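Local coordinates for protein Niban 2 (Homo sapiens, PDB 7CTP) that may suppress apoptosis and promote melanoma cell invasion, carrying a PH domain joined to a largely helical region in the part of the protein described here, at residues Arg191-Glu199 against Leu228-Leu236; Ser424-His435 against Phe490-Ile498. All blocks are in the same frame, centred on the assembly; numbering follows the deposited sequence.

Contact 1 of 2, residues Arg191-Glu199 against Leu228-Leu236; sequences RHCNNGIPE and LCGNEVQIL
A capping box at the start of helix 232-252 meets the C-terminal end of helix 176-194, the C-terminal helix of the PH domain, and Gly230 makes the junction by donating its N to Asn194 O (2.9 Å, N-H...O angle 166°). Beside this bond, Gly230 CA directs a C-H at Cys193 O, so two successive carbonyls at the helix end receive hydrogens from one glycine. A side chain on Gly230 would run into Gln234 OE1, the atom that completes the box: Asn231 N donates in plane to a lone pair of Gln234 OE1 at 2.9 Å, while Gln234 N donates to Asn231 OD1 at 3.0 Å, nearly along the C=O axis. A water bridges Gln234 OE1 and Cys193 O, donating one hydrogen to each at 2.8 Å. Gln234 NE2 is held by Asn117. The Asn194 amide lies against Cys229, its OD1 3.4 Å from Cys229 CB, and is fixed by Gly120 N and Gln430. Further along, Ile197 supplies the apolar part. With CG1 set beside the backbone N (chi1 -60°), it brings CD1 to within 3.8 Å of Ile235 CD1 and CG1 near Gly230 O and the carboxylate carbon of Glu232; Phe208 of helix 204-218 packs against all three side chains. Asn194 O is thus answered by Gly230 N, Cys193 O by a water and more weakly by a C-H of Gly230, and the backbone amides of Asn231 and Gln234 by each other's side chains.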
loop_
_atom_site.group_PDB
_atom_site.type_symbol
_atom_site.label_atom_id
_atom_site.label_comp_id
_atom_site.label_asym_id
_atom_site.label_seq_id
_atom_site.Cartn_x
_atom_site.Cartn_y
_atom_site.Cartn_z
ATOM N N ARG A 191 5.081 4.226 -5.151
ATOM C CA ARG A 191 5.075 2.971 -4.404
ATOM C C ARG A 191 5.462 3.204 -2.954
ATOM O O ARG A 191 4.849 2.634 -2.037
ATOM C CB ARG A 191 6.031 1.976 -5.065
ATOM C CG ARG A 191 6.065 0.582 -4.451
ATOM C CD ARG A 191 7.207 -0.248 -5.076
ATOM N NE ARG A 191 7.072 -0.363 -6.531
ATOM C CZ ARG A 191 7.853 0.256 -7.407
ATOM N NH1 ARG A 191 7.637 0.096 -8.708
ATOM N NH2 ARG A 191 8.837 1.047 -6.990
ATOM N N HIS A 192 6.463 4.061 -2.731
ATOM C CA HIS A 192 6.927 4.345 -1.377
ATOM C C HIS A 192 5.853 5.070 -0.570
ATOM O O HIS A 192 5.555 4.689 0.571
ATOM C CB HIS A 192 8.223 5.160 -1.438
ATOM C CG HIS A 192 8.846 5.409 -0.098
ATOM N ND1 HIS A 192 9.734 4.531 0.484
ATOM C CD2 HIS A 192 8.693 6.430 0.780
ATOM C CE1 HIS A 192 10.103 5.000 1.665
ATOM N NE2 HIS A 192 9.490 6.154 1.866
ATOM N N CYS A 193 5.255 6.117 -1.150
ATOM C CA CYS A 193 4.213 6.863 -0.443
ATOM C C CYS A 193 2.947 6.042 -0.241
ATOM O O CYS A 193 2.244 6.245 0.752
ATOM C CB CYS A 193 3.904 8.173 -1.175
ATOM S SG CYS A 193 5.294 9.350 -1.228
ATOM N N ASN A 194 2.634 5.118 -1.155
ATOM C CA ASN A 194 1.470 4.252 -0.960
ATOM C C ASN A 194 1.639 3.355 0.261
ATOM O O ASN A 194 0.656 3.021 0.928
ATOM C CB ASN A 194 1.227 3.380 -2.193
ATOM C CG ASN A 194 0.530 4.121 -3.306
ATOM O OD1 ASN A 194 0.008 5.217 -3.107
ATOM N ND2 ASN A 194 0.499 3.511 -4.492
ATOM N N ASN A 195 2.878 2.965 0.565
ATOM C CA ASN A 195 3.190 2.058 1.667
ATOM C C ASN A 195 3.264 2.845 2.978
ATOM O O ASN A 195 4.282 2.900 3.669
ATOM C CB ASN A 195 4.496 1.340 1.344
ATOM C CG ASN A 195 4.803 0.191 2.287
ATOM O OD1 ASN A 195 3.946 -0.652 2.563
ATOM N ND2 ASN A 195 6.064 0.119 2.735
ATOM N N GLY A 196 2.145 3.485 3.307
ATOM C CA GLY A 196 2.129 4.455 4.382
ATOM C C GLY A 196 1.799 3.930 5.758
ATOM O O GLY A 196 1.946 4.669 6.735
ATOM N N ILE A 197 1.342 2.686 5.865
ATOM C CA ILE A 197 1.053 2.062 7.159
ATOM C C ILE A 197 1.952 0.836 7.297
ATOM O O ILE A 197 1.765 -0.137 6.554
ATOM C CB ILE A 197 -0.428 1.671 7.277
ATOM C CG1 ILE A 197 -1.340 2.899 7.152
ATOM C CG2 ILE A 197 -0.681 0.938 8.591
ATOM C CD1 ILE A 197 -2.812 2.536 7.036
ATOM N N PRO A 198 2.916 0.836 8.216
ATOM C CA PRO A 198 3.851 -0.297 8.325
ATOM C C PRO A 198 3.126 -1.630 8.452
ATOM O O PRO A 198 2.226 -1.790 9.278
ATOM C CB PRO A 198 4.651 0.029 9.589
ATOM C CG PRO A 198 4.562 1.511 9.733
ATOM C CD PRO A 198 3.231 1.925 9.157
ATOM N N GLU A 199 3.525 -2.598 7.619
ATOM C CA GLU A 199 2.853 -3.899 7.614
ATOM C C GLU A 199 3.058 -4.663 8.917
ATOM O O GLU A 199 2.230 -5.512 9.267
ATOM C CB GLU A 199 3.324 -4.753 6.425
ATOM C CG GLU A 199 2.852 -6.214 6.487
ATOM C CD GLU A 199 3.347 -7.072 5.340
ATOM O OE1 GLU A 199 2.665 -7.119 4.294
ATOM O OE2 GLU A 199 4.409 -7.715 5.494
ATOM N N LEU A 228 -6.977 2.225 -0.823
ATOM C CA LEU A 228 -6.362 1.943 0.470
ATOM C C LEU A 228 -4.847 2.073 0.323
ATOM O O LEU A 228 -4.094 1.100 0.397
ATOM C CB LEU A 228 -6.753 0.555 0.965
ATOM C CG LEU A 228 -6.380 0.242 2.415
ATOM C CD1 LEU A 228 -7.404 0.851 3.370
ATOM C CD2 LEU A 228 -6.270 -1.264 2.609
ATOM N N CYS A 229 -4.400 3.307 0.074
ATOM C CA CYS A 229 -2.980 3.577 -0.076
ATOM C C CYS A 229 -2.656 4.919 0.554
ATOM O O CYS A 229 -3.489 5.828 0.582
ATOM C CB CYS A 229 -2.555 3.590 -1.550
ATOM S SG CYS A 229 -3.726 4.530 -2.543
ATOM N N GLY A 230 -1.418 5.039 1.014
ATOM C CA GLY A 230 -0.972 6.201 1.746
ATOM C C GLY A 230 -1.066 5.957 3.241
ATOM O O GLY A 230 -1.238 4.829 3.714
ATOM N N ASN A 231 -0.949 7.045 3.994
ATOM C CA ASN A 231 -1.067 6.968 5.443
ATOM C C ASN A 231 -2.536 7.055 5.854
ATOM O O ASN A 231 -3.443 7.162 5.026
ATOM C CB ASN A 231 -0.213 8.052 6.108
ATOM C CG ASN A 231 -0.611 9.473 5.698
ATOM O OD1 ASN A 231 -1.790 9.810 5.624
ATOM N ND2 ASN A 231 0.390 10.316 5.428
ATOM N N GLU A 232 -2.778 7.002 7.164
ATOM C CA GLU A 232 -4.152 6.927 7.660
ATOM C C GLU A 232 -4.987 8.124 7.215
ATOM O O GLU A 232 -6.156 7.972 6.827
ATOM C CB GLU A 232 -4.154 6.834 9.187
ATOM C CG GLU A 232 -3.591 5.543 9.725
ATOM C CD GLU A 232 -2.129 5.653 10.067
ATOM O OE1 GLU A 232 -1.693 4.949 11.007
ATOM O OE2 GLU A 232 -1.413 6.442 9.409
ATOM N N VAL A 233 -4.425 9.329 7.305
ATOM C CA VAL A 233 -5.213 10.515 6.965
ATOM C C VAL A 233 -5.516 10.550 5.467
ATOM O O VAL A 233 -6.605 10.957 5.054
ATOM C CB VAL A 233 -4.497 11.796 7.434
ATOM C CG1 VAL A 233 -5.328 13.026 7.060
ATOM C CG2 VAL A 233 -4.281 11.762 8.948
ATOM N N GLN A 234 -4.551 10.147 4.633
ATOM C CA GLN A 234 -4.797 10.106 3.193
ATOM C C GLN A 234 -5.904 9.114 2.865
ATOM O O GLN A 234 -6.781 9.389 2.030
ATOM C CB GLN A 234 -3.508 9.731 2.461
ATOM C CG GLN A 234 -2.445 10.829 2.491
ATOM C CD GLN A 234 -1.136 10.387 1.851
ATOM O OE1 GLN A 234 -0.602 9.332 2.179
ATOM N NE2 GLN A 234 -0.608 11.200 0.939
ATOM N N ILE A 235 -5.882 7.954 3.515
ATOM C CA ILE A 235 -6.898 6.939 3.254
ATOM C C ILE A 235 -8.269 7.418 3.711
ATOM O O ILE A 235 -9.276 7.226 3.016
ATOM C CB ILE A 235 -6.502 5.611 3.922
ATOM C CG1 ILE A 235 -5.260 5.033 3.224
ATOM C CG2 ILE A 235 -7.687 4.633 3.933
ATOM C CD1 ILE A 235 -4.577 3.919 4.029
ATOM N N LEU A 236 -8.335 8.034 4.890
ATOM C CA LEU A 236 -9.594 8.611 5.353
ATOM C C LEU A 236 -10.097 9.681 4.400
ATOM O O LEU A 236 -11.306 9.796 4.166
ATOM C CB LEU A 236 -9.405 9.207 6.740
ATOM C CG LEU A 236 -9.631 8.286 7.920
ATOM C CD1 LEU A 236 -9.394 9.119 9.175
ATOM C CD2 LEU A 236 -11.052 7.743 7.866
HETATM O O HOH W 1 2.052 8.570 2.257
HETATM O O HOH W 2 -0.850 2.069 3.547
#

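Contact 2 of 2, residues Ser424-His435 against Phe490-Ile498; sequences STSVFKQRAQIH and FFREALLQI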
loop_
_atom_site.group_PDB
_atom_site.type_symbol
_atom_site.label_atom_id
_atom_site.label_comp_id
_atom_site.label_asym_id
_atom_site.label_seq_id
_atom_site.Cartn_x
_atom_site.Cartn_y
_atom_site.Cartn_z
ATOM N N SER A 424 -7.920 -5.497 -7.354
ATOM C CA SER A 424 -7.076 -6.545 -6.783
ATOM C C SER A 424 -5.724 -6.579 -7.477
ATOM O O SER A 424 -4.676 -6.673 -6.830
ATOM C CB SER A 424 -7.759 -7.909 -6.896
ATOM O OG SER A 424 -8.932 -7.962 -6.108
ATOM N N THR A 425 -5.734 -6.487 -8.808
ATOM C CA THR A 425 -4.486 -6.519 -9.563
ATOM C C THR A 425 -3.562 -5.375 -9.161
ATOM O O THR A 425 -2.376 -5.588 -8.887
ATOM C CB THR A 425 -4.780 -6.475 -11.059
ATOM O OG1 THR A 425 -5.465 -7.678 -11.437
ATOM C CG2 THR A 425 -3.478 -6.366 -11.847
ATOM N N SER A 426 -4.096 -4.154 -9.109
ATOM C CA SER A 426 -3.289 -2.996 -8.734
ATOM C C SER A 426 -2.705 -3.152 -7.334
ATOM O O SER A 426 -1.495 -2.979 -7.125
ATOM C CB SER A 426 -4.133 -1.725 -8.821
ATOM O OG SER A 426 -3.389 -0.605 -8.388
ATOM N N VAL A 427 -3.557 -3.459 -6.354
ATOM C CA VAL A 427 -3.099 -3.551 -4.969
ATOM C C VAL A 427 -2.037 -4.635 -4.824
ATOM O O VAL A 427 -1.020 -4.450 -4.140
ATOM C CB VAL A 427 -4.300 -3.799 -4.038
ATOM C CG1 VAL A 427 -3.826 -4.256 -2.667
ATOM C CG2 VAL A 427 -5.141 -2.522 -3.932
ATOM N N PHE A 428 -2.234 -5.769 -5.486
ATOM C CA PHE A 428 -1.333 -6.890 -5.255
ATOM C C PHE A 428 -0.024 -6.746 -6.019
ATOM O O PHE A 428 0.996 -7.290 -5.587
ATOM C CB PHE A 428 -2.070 -8.192 -5.562
ATOM C CG PHE A 428 -3.080 -8.537 -4.504
ATOM C CD1 PHE A 428 -2.700 -8.541 -3.165
ATOM C CD2 PHE A 428 -4.397 -8.791 -4.819
ATOM C CE1 PHE A 428 -3.621 -8.830 -2.168
ATOM C CE2 PHE A 428 -5.319 -9.075 -3.828
ATOM C CZ PHE A 428 -4.932 -9.096 -2.507
ATOM N N LYS A 429 -0.006 -5.976 -7.107
ATOM C CA LYS A 429 1.280 -5.608 -7.696
ATOM C C LYS A 429 2.075 -4.704 -6.770
ATOM O O LYS A 429 3.285 -4.891 -6.610
ATOM C CB LYS A 429 1.082 -4.935 -9.053
ATOM C CG LYS A 429 0.395 -5.812 -10.059
ATOM C CD LYS A 429 0.088 -5.095 -11.367
ATOM C CE LYS A 429 0.830 -3.778 -11.496
ATOM N NZ LYS A 429 0.458 -3.087 -12.764
ATOM N N GLN A 430 1.408 -3.728 -6.149
ATOM C CA GLN A 430 2.079 -2.824 -5.221
ATOM C C GLN A 430 2.642 -3.591 -4.030
ATOM O O GLN A 430 3.803 -3.403 -3.648
ATOM C CB GLN A 430 1.102 -1.732 -4.779
ATOM C CG GLN A 430 1.363 -1.093 -3.409
ATOM C CD GLN A 430 2.259 0.141 -3.481
ATOM O OE1 GLN A 430 2.245 0.892 -4.467
ATOM N NE2 GLN A 430 3.015 0.375 -2.415
ATOM N N ARG A 431 1.839 -4.487 -3.449
ATOM C CA ARG A 431 2.300 -5.232 -2.280
ATOM C C ARG A 431 3.443 -6.170 -2.643
ATOM O O ARG A 431 4.428 -6.259 -1.904
ATOM C CB ARG A 431 1.146 -6.007 -1.648
ATOM C CG ARG A 431 0.011 -5.116 -1.174
ATOM C CD ARG A 431 -0.551 -5.547 0.167
ATOM N NE ARG A 431 -1.656 -4.684 0.582
ATOM C CZ ARG A 431 -2.884 -5.122 0.847
ATOM N NH1 ARG A 431 -3.829 -4.263 1.221
ATOM N NH2 ARG A 431 -3.162 -6.418 0.740
ATOM N N ALA A 432 3.345 -6.854 -3.785
ATOM C CA ALA A 432 4.435 -7.742 -4.200
ATOM C C ALA A 432 5.743 -6.975 -4.379
ATOM O O ALA A 432 6.817 -7.461 -3.997
ATOM C CB ALA A 432 4.063 -8.477 -5.490
ATOM N N GLN A 433 5.675 -5.776 -4.962
ATOM C CA GLN A 433 6.890 -5.001 -5.203
ATOM C C GLN A 433 7.500 -4.513 -3.896
ATOM O O GLN A 433 8.729 -4.500 -3.743
ATOM C CB GLN A 433 6.585 -3.836 -6.142
ATOM C CG GLN A 433 6.187 -4.318 -7.531
ATOM C CD GLN A 433 5.770 -3.206 -8.470
ATOM O OE1 GLN A 433 5.346 -2.131 -8.042
ATOM N NE2 GLN A 433 5.877 -3.470 -9.772
ATOM N N ILE A 434 6.663 -4.134 -2.929
ATOM C CA ILE A 434 7.198 -3.720 -1.631
ATOM C C ILE A 434 7.918 -4.884 -0.957
ATOM O O ILE A 434 9.001 -4.710 -0.380
ATOM C CB ILE A 434 6.076 -3.142 -0.742
ATOM C CG1 ILE A 434 5.753 -1.700 -1.154
ATOM C CG2 ILE A 434 6.471 -3.177 0.737
ATOM C CD1 ILE A 434 6.894 -0.714 -0.970
ATOM N N HIS A 435 7.343 -6.090 -1.032
ATOM C CA HIS A 435 8.027 -7.261 -0.491
ATOM C C HIS A 435 9.369 -7.477 -1.180
ATOM O O HIS A 435 10.353 -7.850 -0.531
ATOM C CB HIS A 435 7.173 -8.523 -0.633
ATOM C CG HIS A 435 5.987 -8.582 0.280
ATOM N ND1 HIS A 435 6.090 -8.474 1.651
ATOM C CD2 HIS A 435 4.673 -8.780 0.016
ATOM C CE1 HIS A 435 4.885 -8.578 2.190
ATOM N NE2 HIS A 435 4.008 -8.766 1.219
ATOM N N PHE A 490 2.142 -14.282 1.315
ATOM C CA PHE A 490 1.551 -13.323 0.393
ATOM C C PHE A 490 0.435 -13.963 -0.421
ATOM O O PHE A 490 -0.640 -13.375 -0.592
ATOM C CB PHE A 490 2.646 -12.761 -0.513
ATOM C CG PHE A 490 2.144 -11.894 -1.635
ATOM C CD1 PHE A 490 1.556 -10.663 -1.380
ATOM C CD2 PHE A 490 2.274 -12.309 -2.949
ATOM C CE1 PHE A 490 1.104 -9.866 -2.428
ATOM C CE2 PHE A 490 1.828 -11.517 -3.993
ATOM C CZ PHE A 490 1.239 -10.294 -3.728
ATOM N N PHE A 491 0.665 -15.183 -0.917
ATOM C CA PHE A 491 -0.358 -15.866 -1.704
ATOM C C PHE A 491 -1.576 -16.199 -0.852
ATOM O O PHE A 491 -2.715 -16.078 -1.314
ATOM C CB PHE A 491 0.204 -17.146 -2.328
ATOM C CG PHE A 491 1.365 -16.921 -3.253
ATOM C CD1 PHE A 491 1.476 -15.765 -4.005
ATOM C CD2 PHE A 491 2.355 -17.882 -3.362
ATOM C CE1 PHE A 491 2.559 -15.576 -4.854
ATOM C CE2 PHE A 491 3.428 -17.701 -4.202
ATOM C CZ PHE A 491 3.536 -16.553 -4.952
ATOM N N ARG A 492 -1.344 -16.647 0.388
ATOM C CA ARG A 492 -2.439 -16.950 1.304
ATOM C C ARG A 492 -3.252 -15.698 1.601
ATOM O O ARG A 492 -4.486 -15.713 1.524
ATOM C CB ARG A 492 -1.866 -17.561 2.588
ATOM C CG ARG A 492 -2.787 -17.575 3.813
ATOM C CD ARG A 492 -1.936 -17.552 5.088
ATOM N NE ARG A 492 -2.706 -17.752 6.311
ATOM C CZ ARG A 492 -3.339 -16.788 6.976
ATOM N NH1 ARG A 492 -4.010 -17.074 8.086
ATOM N NH2 ARG A 492 -3.303 -15.538 6.533
ATOM N N GLU A 493 -2.563 -14.602 1.929
ATOM C CA GLU A 493 -3.225 -13.330 2.199
ATOM C C GLU A 493 -4.052 -12.874 1.004
ATOM O O GLU A 493 -5.210 -12.472 1.162
ATOM C CB GLU A 493 -2.190 -12.266 2.574
ATOM C CG GLU A 493 -2.772 -10.856 2.634
ATOM C CD GLU A 493 -1.745 -9.757 2.879
ATOM O OE1 GLU A 493 -1.740 -9.203 4.003
ATOM O OE2 GLU A 493 -0.973 -9.424 1.946
ATOM N N ALA A 494 -3.486 -12.961 -0.205
ATOM C CA ALA A 494 -4.178 -12.477 -1.397
ATOM C C ALA A 494 -5.413 -13.317 -1.700
ATOM O O ALA A 494 -6.466 -12.782 -2.066
ATOM C CB ALA A 494 -3.232 -12.463 -2.591
ATOM N N LEU A 495 -5.298 -14.642 -1.569
ATOM C CA LEU A 495 -6.451 -15.503 -1.801
ATOM C C LEU A 495 -7.562 -15.220 -0.800
ATOM O O LEU A 495 -8.745 -15.232 -1.158
ATOM C CB LEU A 495 -6.035 -16.968 -1.730
ATOM C CG LEU A 495 -5.208 -17.478 -2.906
ATOM C CD1 LEU A 495 -4.791 -18.913 -2.641
ATOM C CD2 LEU A 495 -6.042 -17.395 -4.153
ATOM N N LEU A 496 -7.199 -14.986 0.463
ATOM C CA LEU A 496 -8.194 -14.634 1.473
ATOM C C LEU A 496 -8.850 -13.299 1.153
ATOM O O LEU A 496 -10.066 -13.141 1.303
ATOM C CB LEU A 496 -7.536 -14.586 2.850
ATOM C CG LEU A 496 -7.182 -15.932 3.479
ATOM C CD1 LEU A 496 -6.350 -15.746 4.722
ATOM C CD2 LEU A 496 -8.452 -16.702 3.797
ATOM N N GLN A 497 -8.058 -12.326 0.705
ATOM C CA GLN A 497 -8.593 -10.998 0.425
ATOM C C GLN A 497 -9.459 -10.962 -0.830
ATOM O O GLN A 497 -10.247 -10.029 -0.990
ATOM C CB GLN A 497 -7.447 -9.993 0.319
ATOM C CG GLN A 497 -6.823 -9.697 1.673
ATOM C CD GLN A 497 -5.657 -8.735 1.603
ATOM O OE1 GLN A 497 -5.492 -8.005 0.627
ATOM N NE2 GLN A 497 -4.873 -8.693 2.665
ATOM N N ILE A 498 -9.339 -11.950 -1.715
ATOM C CA ILE A 498 -10.259 -12.060 -2.846
ATOM C C ILE A 498 -11.503 -12.860 -2.476
ATOM O O ILE A 498 -12.623 -12.499 -2.851
ATOM C CB ILE A 498 -9.541 -12.675 -4.059
ATOM C CG1 ILE A 498 -8.538 -11.676 -4.659
ATOM C CG2 ILE A 498 -10.568 -13.131 -5.103
ATOM C CD1 ILE A 498 -7.416 -12.324 -5.440
#
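Phe428 and Phe490 interlock as knobs on two facing helices, each ring lodged among side chains of the opposite one. The Phe428 ring lies flat against Ala494, whose CB sits 3.8 Å from the ring centroid and only 18° off its normal, a CH-pi contact over one face; Gln497 CB reaches the same ring in plane at its edge, and Ile498 CD1 approaches obliquely. Phe490 is turned differently. Its CG lies opposite the backbone N (chi1 172°), which sends CZ edge-on to Phe428 O at 3.5 Å and beside Ala432 CB at 3.8 Å, while CD1 meets the edge of the His435 imidazole, the two rings inclined at 71°. Were Phe428 cut back to alanine, Ala494 CB would probably lose the ring face it packs on, and Ile498 and Phe490 would be deprived of this apolar neighbour. On one flank Arg431 reaches across to Gln497: NH2 donates to a lone pair of OE1 at 2.8 Å, close to the guanidinium plane, although guanidinium and amide stand almost perpendicular. Glu493 OE2 adds a long salt bridge to the same NH2, 3.9 Å away, and Val427 CG1 covers one guanidinium face. With axes 11.7 Å apart, wide enough for the phenyl rings, and directions nearly opposed, the pair is typical of antiparallel helix packing by knobs into holes, here between helices 422-455 and 464-511 of the helical region.

From the N-terminal helix 10-48 the chain runs through the PH domain to helix 176-194, passes through helix 204-218 and returns at helix 232-252, where contact 1 closes this first, short loop. The long helices 260-337 and 342-378 come next, before contact 2 closes a second loop between helices 422-455 and 464-511. The loops are in series, neither nested nor crossed, yet their centres lie 15 Å apart. Contact 1 joins the end of the PH domain's last helix to the start of helix 232-252. A second tie runs to helix 422-455: Gln433 OE1 probably accepts from Arg191 NE, and Gln430 NE2 probably donates to Arg191 O. Contact 2 holds helix 464-511 against that same helix.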